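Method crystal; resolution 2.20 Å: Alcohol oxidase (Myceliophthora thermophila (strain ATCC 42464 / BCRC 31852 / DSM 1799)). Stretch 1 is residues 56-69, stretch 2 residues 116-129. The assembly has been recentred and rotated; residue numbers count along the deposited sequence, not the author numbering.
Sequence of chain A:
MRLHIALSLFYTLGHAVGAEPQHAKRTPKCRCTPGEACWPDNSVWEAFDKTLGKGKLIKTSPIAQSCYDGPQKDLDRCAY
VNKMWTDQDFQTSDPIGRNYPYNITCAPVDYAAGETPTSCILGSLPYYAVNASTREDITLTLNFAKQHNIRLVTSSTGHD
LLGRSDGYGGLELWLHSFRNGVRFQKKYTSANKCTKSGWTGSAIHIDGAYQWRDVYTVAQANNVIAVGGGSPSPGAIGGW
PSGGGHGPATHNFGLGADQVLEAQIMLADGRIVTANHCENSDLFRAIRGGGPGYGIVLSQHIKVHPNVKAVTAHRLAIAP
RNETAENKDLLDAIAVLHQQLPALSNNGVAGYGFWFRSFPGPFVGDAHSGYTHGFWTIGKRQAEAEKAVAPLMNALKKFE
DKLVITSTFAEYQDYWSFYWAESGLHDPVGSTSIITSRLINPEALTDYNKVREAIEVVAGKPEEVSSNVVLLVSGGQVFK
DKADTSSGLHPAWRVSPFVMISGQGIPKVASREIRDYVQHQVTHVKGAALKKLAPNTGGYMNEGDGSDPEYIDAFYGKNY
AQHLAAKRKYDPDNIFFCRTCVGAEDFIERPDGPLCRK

Stretch 1 56-69: KLIKTSPIAQSCYD
Stretch 2 (116-129) TPTSCILGSLPYYA

The most unusual feature of this contact is the way Cys120 meets the ring of Tyr68. Its CB sits 3.4 Å from the ring centroid and only 12° off the ring normal, a CH-pi contact over one face, while its SG lies obliquely at 4.5 Å from the same centroid. With chi1 at 172° (t), SG also reaches Pro62, where CB is 3.6 Å from Cys120 SG, and lies 3.8 Å from CA of Gln65. A small, polarizable side chain suits this place, and the sulfur is also covalently bonded elsewhere in the structure.

The two segments run antiparallel, in a register that pairs Ile58 with Ala129, Lys59 with Tyr128, Pro62 with Leu122, Gln65 with Cys120 and Tyr68 with Pro117; together they bury 870 Å², both sides summed. At one end they form a short beta ladder. Ile58 (phi/psi -113/127) and Ala129 (-130/145) are a hydrogen-bonded pair with CA atoms 5.2 Å apart: Ile58 N donates to Ala129 O at 2.7 Å, and Ala129 N to Ile58 O at 2.9 Å, both nearly linear. Lys59 and Tyr128 follow as a non-hydrogen-bonded pair, CA to CA 4.7 Å. Ile58 and Ala129 put their side chains on one sheet face, Lys59 and Tyr128 on the other.

On the latter face the Tyr128 ring (chi1 -80°, chi2 -79°) receives apolar contacts: its CD1 is 3.8 Å from Leu57 CD1, and its CE1 is 3.8 Å from Lys59 CB. Leu57 (t, p) starts sideways but brings its end nearer. Lys59, extended through chi3 and then turned at chi4 (-40°), carries NZ to 4.1 Å from the Tyr127 ring centroid, an off-centre cation-pi contact. Its long aliphatic chain lets it pack against Tyr128 with its CB and bring its charge to Tyr127.

Beyond the ladder, Thr60 N donates to Tyr127 O at 3.0 Å. With CB pointing toward the partner and chi1 at 66° (p), Thr60 OG1 donates to Pro126 O at 2.5 Å, while its CG2 lies 4.1 Å from Ala129 CB. Threonine thus satisfies a buried carbonyl and adds a methyl to the packing.

Pro62 begins a type I turn to Gln65, closed by Gln65 N to Pro62 O at 3.1 Å, and its phi of -49° fits a proline ring. Its CD is 4.1 Å from CD1 of Leu122 (t, p). Leu122 itself opens a type II' turn to Leu125, in which Gly123 adopts 75/-129, a positive phi that favours glycine; the Leu125 N to Leu122 O bond is weak, at 3.5 Å.

A 3-10 segment ending at Cys67 leads to Tyr68 (chi1 -61°, chi2 81°), whose CD2 packs 3.5 Å from CB of Pro117. The phenol suits a place where Cys120 CB covers one ring face, Pro117 packs obliquely, and the hydroxyl meets water: one water donates to Tyr68 OH (2.9 Å) and accepts from Thr118 N (2.6 Å), while another donates to Tyr68 OH (3.0 Å) and to Ser119 O (2.7 Å).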

# COMPACT_ATOMS: atom_id res chain seq x y z
N LYS A 56 10.10 26.77 3.52
CA LYS A 56 9.04 25.74 3.53
C LYS A 56 8.44 25.45 2.16
O LYS A 56 8.04 24.33 1.90
CB LYS A 56 7.96 26.09 4.54
CG LYS A 56 8.44 25.99 5.98
CD LYS A 56 7.39 26.52 6.93
CE LYS A 56 7.88 26.62 8.38
NZ LYS A 56 7.48 25.45 9.12
N LEU A 57 8.39 26.44 1.28
CA LEU A 57 7.87 26.23 -0.08
C LEU A 57 9.02 25.75 -0.96
O LEU A 57 10.00 26.44 -1.13
CB LEU A 57 7.28 27.52 -0.66
CG LEU A 57 6.72 27.44 -2.10
CD1 LEU A 57 5.50 26.55 -2.19
CD2 LEU A 57 6.48 28.84 -2.67
N ILE A 58 8.88 24.57 -1.53
CA ILE A 58 9.92 24.00 -2.39
C ILE A 58 9.38 23.93 -3.81
O ILE A 58 8.31 23.39 -4.03
CB ILE A 58 10.30 22.61 -1.89
CG1 ILE A 58 10.93 22.71 -0.49
CG2 ILE A 58 11.27 21.93 -2.87
CD1 ILE A 58 10.97 21.38 0.27
N LYS A 59 10.13 24.50 -4.75
CA LYS A 59 9.87 24.30 -6.17
C LYS A 59 10.45 22.95 -6.48
O LYS A 59 11.64 22.73 -6.28
CB LYS A 59 10.51 25.36 -7.04
CG LYS A 59 10.20 25.13 -8.52
CD LYS A 59 10.84 26.18 -9.40
CE LYS A 59 10.26 26.17 -10.81
NZ LYS A 59 10.04 24.79 -11.32
N THR A 60 9.62 22.03 -6.95
CA THR A 60 10.07 20.67 -7.06
C THR A 60 10.97 20.54 -8.26
O THR A 60 10.93 21.37 -9.21
CB THR A 60 8.90 19.67 -7.12
OG1 THR A 60 8.14 19.84 -8.32
CG2 THR A 60 8.03 19.82 -5.85
N SER A 61 11.84 19.53 -8.18
CA SER A 61 12.68 19.20 -9.31
C SER A 61 12.70 17.69 -9.51
O SER A 61 12.84 16.98 -8.53
CB SER A 61 14.12 19.71 -9.14
OG SER A 61 14.34 20.80 -8.27
N PRO A 62 12.56 17.22 -10.77
CA PRO A 62 12.64 15.78 -11.01
C PRO A 62 13.85 15.15 -10.36
O PRO A 62 14.93 15.69 -10.43
CB PRO A 62 12.73 15.65 -12.54
CG PRO A 62 12.19 16.91 -13.08
CD PRO A 62 12.31 17.99 -11.99
N ILE A 63 13.64 14.03 -9.68
CA ILE A 63 14.70 13.40 -8.87
C ILE A 63 16.00 13.26 -9.63
O ILE A 63 17.06 13.64 -9.13
CB ILE A 63 14.23 12.05 -8.31
CG1 ILE A 63 13.00 12.21 -7.41
CG2 ILE A 63 15.31 11.38 -7.48
CD1 ILE A 63 13.17 13.05 -6.15
N ALA A 64 15.90 12.79 -10.87
CA ALA A 64 17.08 12.55 -11.71
C ALA A 64 17.39 13.61 -12.77
O ALA A 64 18.00 13.28 -13.81
CB ALA A 64 16.92 11.19 -12.37
N GLN A 65 17.01 14.86 -12.54
CA GLN A 65 17.27 15.93 -13.56
C GLN A 65 18.75 16.20 -13.85
O GLN A 65 19.12 16.63 -14.95
CB GLN A 65 16.58 17.25 -13.20
CG GLN A 65 17.00 17.86 -11.86
CD GLN A 65 16.52 19.28 -11.68
OE1 GLN A 65 15.62 19.76 -12.37
NE2 GLN A 65 17.06 19.92 -10.68
N SER A 66 19.62 15.92 -12.87
CA SER A 66 21.06 16.04 -13.05
C SER A 66 21.67 15.11 -14.10
O SER A 66 22.80 15.34 -14.54
CB SER A 66 21.77 15.85 -11.71
OG SER A 66 21.71 14.51 -11.26
N CYS A 67 20.95 14.07 -14.50
CA CYS A 67 21.36 13.14 -15.55
C CYS A 67 21.18 13.67 -16.98
O CYS A 67 21.60 13.02 -17.92
CB CYS A 67 20.61 11.80 -15.41
SG CYS A 67 21.00 10.90 -13.88
N TYR A 68 20.54 14.83 -17.12
CA TYR A 68 20.15 15.34 -18.44
C TYR A 68 20.82 16.67 -18.77
O TYR A 68 21.12 17.48 -17.88
CB TYR A 68 18.62 15.42 -18.53
CG TYR A 68 17.94 14.09 -18.35
CD1 TYR A 68 17.73 13.56 -17.07
CD2 TYR A 68 17.53 13.32 -19.46
CE1 TYR A 68 17.11 12.33 -16.89
CE2 TYR A 68 16.88 12.10 -19.30
CZ TYR A 68 16.68 11.60 -18.02
OH TYR A 68 16.04 10.39 -17.87
N ASP A 69 21.03 16.92 -20.05
CA ASP A 69 21.62 18.19 -20.54
C ASP A 69 20.82 19.41 -20.15
O ASP A 69 19.62 19.37 -20.17
CB ASP A 69 21.74 18.22 -22.07
CG ASP A 69 22.72 17.25 -22.59
OD1 ASP A 69 23.51 16.72 -21.80
OD2 ASP A 69 22.69 17.00 -23.82
N THR A 116 22.10 6.03 -21.99
CA THR A 116 22.08 7.41 -22.49
C THR A 116 20.70 8.02 -22.28
O THR A 116 19.71 7.28 -22.29
CB THR A 116 22.46 7.52 -24.00
OG1 THR A 116 21.51 6.79 -24.78
CG2 THR A 116 23.85 6.97 -24.26
N PRO A 117 20.64 9.36 -22.10
CA PRO A 117 19.39 9.99 -21.72
C PRO A 117 18.38 10.10 -22.88
O PRO A 117 18.77 10.26 -24.04
CB PRO A 117 19.83 11.40 -21.26
CG PRO A 117 21.09 11.67 -21.99
CD PRO A 117 21.75 10.34 -22.19
N THR A 118 17.10 10.01 -22.53
CA THR A 118 16.01 10.28 -23.46
C THR A 118 15.56 11.69 -23.10
O THR A 118 16.13 12.65 -23.62
CB THR A 118 14.89 9.24 -23.35
OG1 THR A 118 14.45 9.10 -21.98
CG2 THR A 118 15.41 7.88 -23.84
N SER A 119 14.57 11.81 -22.23
CA SER A 119 14.10 13.11 -21.80
C SER A 119 13.76 13.09 -20.35
O SER A 119 13.56 12.01 -19.77
CB SER A 119 12.86 13.48 -22.62
OG SER A 119 13.02 14.79 -22.93
N CYS A 120 13.70 14.27 -19.73
CA CYS A 120 13.36 14.38 -18.31
C CYS A 120 12.32 15.49 -18.15
O CYS A 120 12.62 16.67 -18.34
CB CYS A 120 14.57 14.73 -17.50
SG CYS A 120 14.22 15.11 -15.74
N ILE A 121 11.10 15.09 -17.79
CA ILE A 121 10.10 16.05 -17.33
C ILE A 121 9.56 15.65 -15.96
O ILE A 121 9.71 14.51 -15.51
CB ILE A 121 8.95 16.24 -18.34
CG1 ILE A 121 8.15 14.97 -18.49
CG2 ILE A 121 9.51 16.76 -19.66
CD1 ILE A 121 6.85 15.15 -19.29
N LEU A 122 8.89 16.62 -15.34
CA LEU A 122 8.21 16.40 -14.06
C LEU A 122 7.10 15.37 -14.22
O LEU A 122 6.93 14.46 -13.39
CB LEU A 122 7.67 17.74 -13.53
CG LEU A 122 7.28 17.83 -12.06
CD1 LEU A 122 8.36 17.54 -11.06
CD2 LEU A 122 6.84 19.24 -11.79
N GLY A 123 6.36 15.51 -15.32
CA GLY A 123 5.23 14.65 -15.60
C GLY A 123 4.05 15.03 -14.72
O GLY A 123 3.64 16.21 -14.65
N SER A 124 3.50 14.02 -14.07
CA SER A 124 2.37 14.15 -13.21
C SER A 124 2.76 14.35 -11.75
O SER A 124 1.92 14.27 -10.86
CB SER A 124 1.49 12.92 -13.37
OG SER A 124 2.21 11.72 -13.08
N LEU A 125 4.03 14.60 -11.47
CA LEU A 125 4.45 14.89 -10.12
C LEU A 125 4.16 16.35 -9.83
O LEU A 125 4.24 17.15 -10.74
CB LEU A 125 5.94 14.59 -9.92
CG LEU A 125 6.38 13.14 -10.07
CD1 LEU A 125 7.87 13.01 -9.90
CD2 LEU A 125 5.71 12.25 -9.06
N PRO A 126 3.83 16.69 -8.57
CA PRO A 126 3.58 18.07 -8.16
C PRO A 126 4.72 19.03 -8.48
O PRO A 126 5.89 18.68 -8.39
CB PRO A 126 3.42 17.98 -6.63
CG PRO A 126 2.95 16.60 -6.40
CD PRO A 126 3.65 15.76 -7.43
N TYR A 127 4.32 20.26 -8.83
CA TYR A 127 5.23 21.32 -9.27
C TYR A 127 5.78 22.13 -8.09
O TYR A 127 6.92 22.61 -8.11
CB TYR A 127 4.47 22.17 -10.28
CG TYR A 127 5.27 23.20 -11.05
CD1 TYR A 127 5.95 22.87 -12.24
CD2 TYR A 127 5.30 24.52 -10.63
CE1 TYR A 127 6.64 23.81 -12.96
CE2 TYR A 127 6.02 25.47 -11.33
CZ TYR A 127 6.66 25.12 -12.50
OH TYR A 127 7.35 26.12 -13.15
N TYR A 128 4.98 22.30 -7.05
CA TYR A 128 5.45 22.88 -5.78
C TYR A 128 5.08 21.95 -4.65
O TYR A 128 4.08 21.25 -4.75
CB TYR A 128 4.82 24.25 -5.51
CG TYR A 128 5.42 25.42 -6.25
CD1 TYR A 128 6.61 26.00 -5.82
CD2 TYR A 128 4.80 25.96 -7.35
CE1 TYR A 128 7.16 27.10 -6.48
CE2 TYR A 128 5.32 27.04 -8.02
CZ TYR A 128 6.51 27.62 -7.60
OH TYR A 128 7.03 28.69 -8.29
N ALA A 129 5.87 21.96 -3.60
CA ALA A 129 5.51 21.31 -2.35
C ALA A 129 5.71 22.25 -1.19
O ALA A 129 6.64 23.06 -1.20
CB ALA A 129 6.35 20.06 -2.15
O HOH W 1 16.49 8.92 -20.30
O HOH W 2 13.29 9.57 -18.70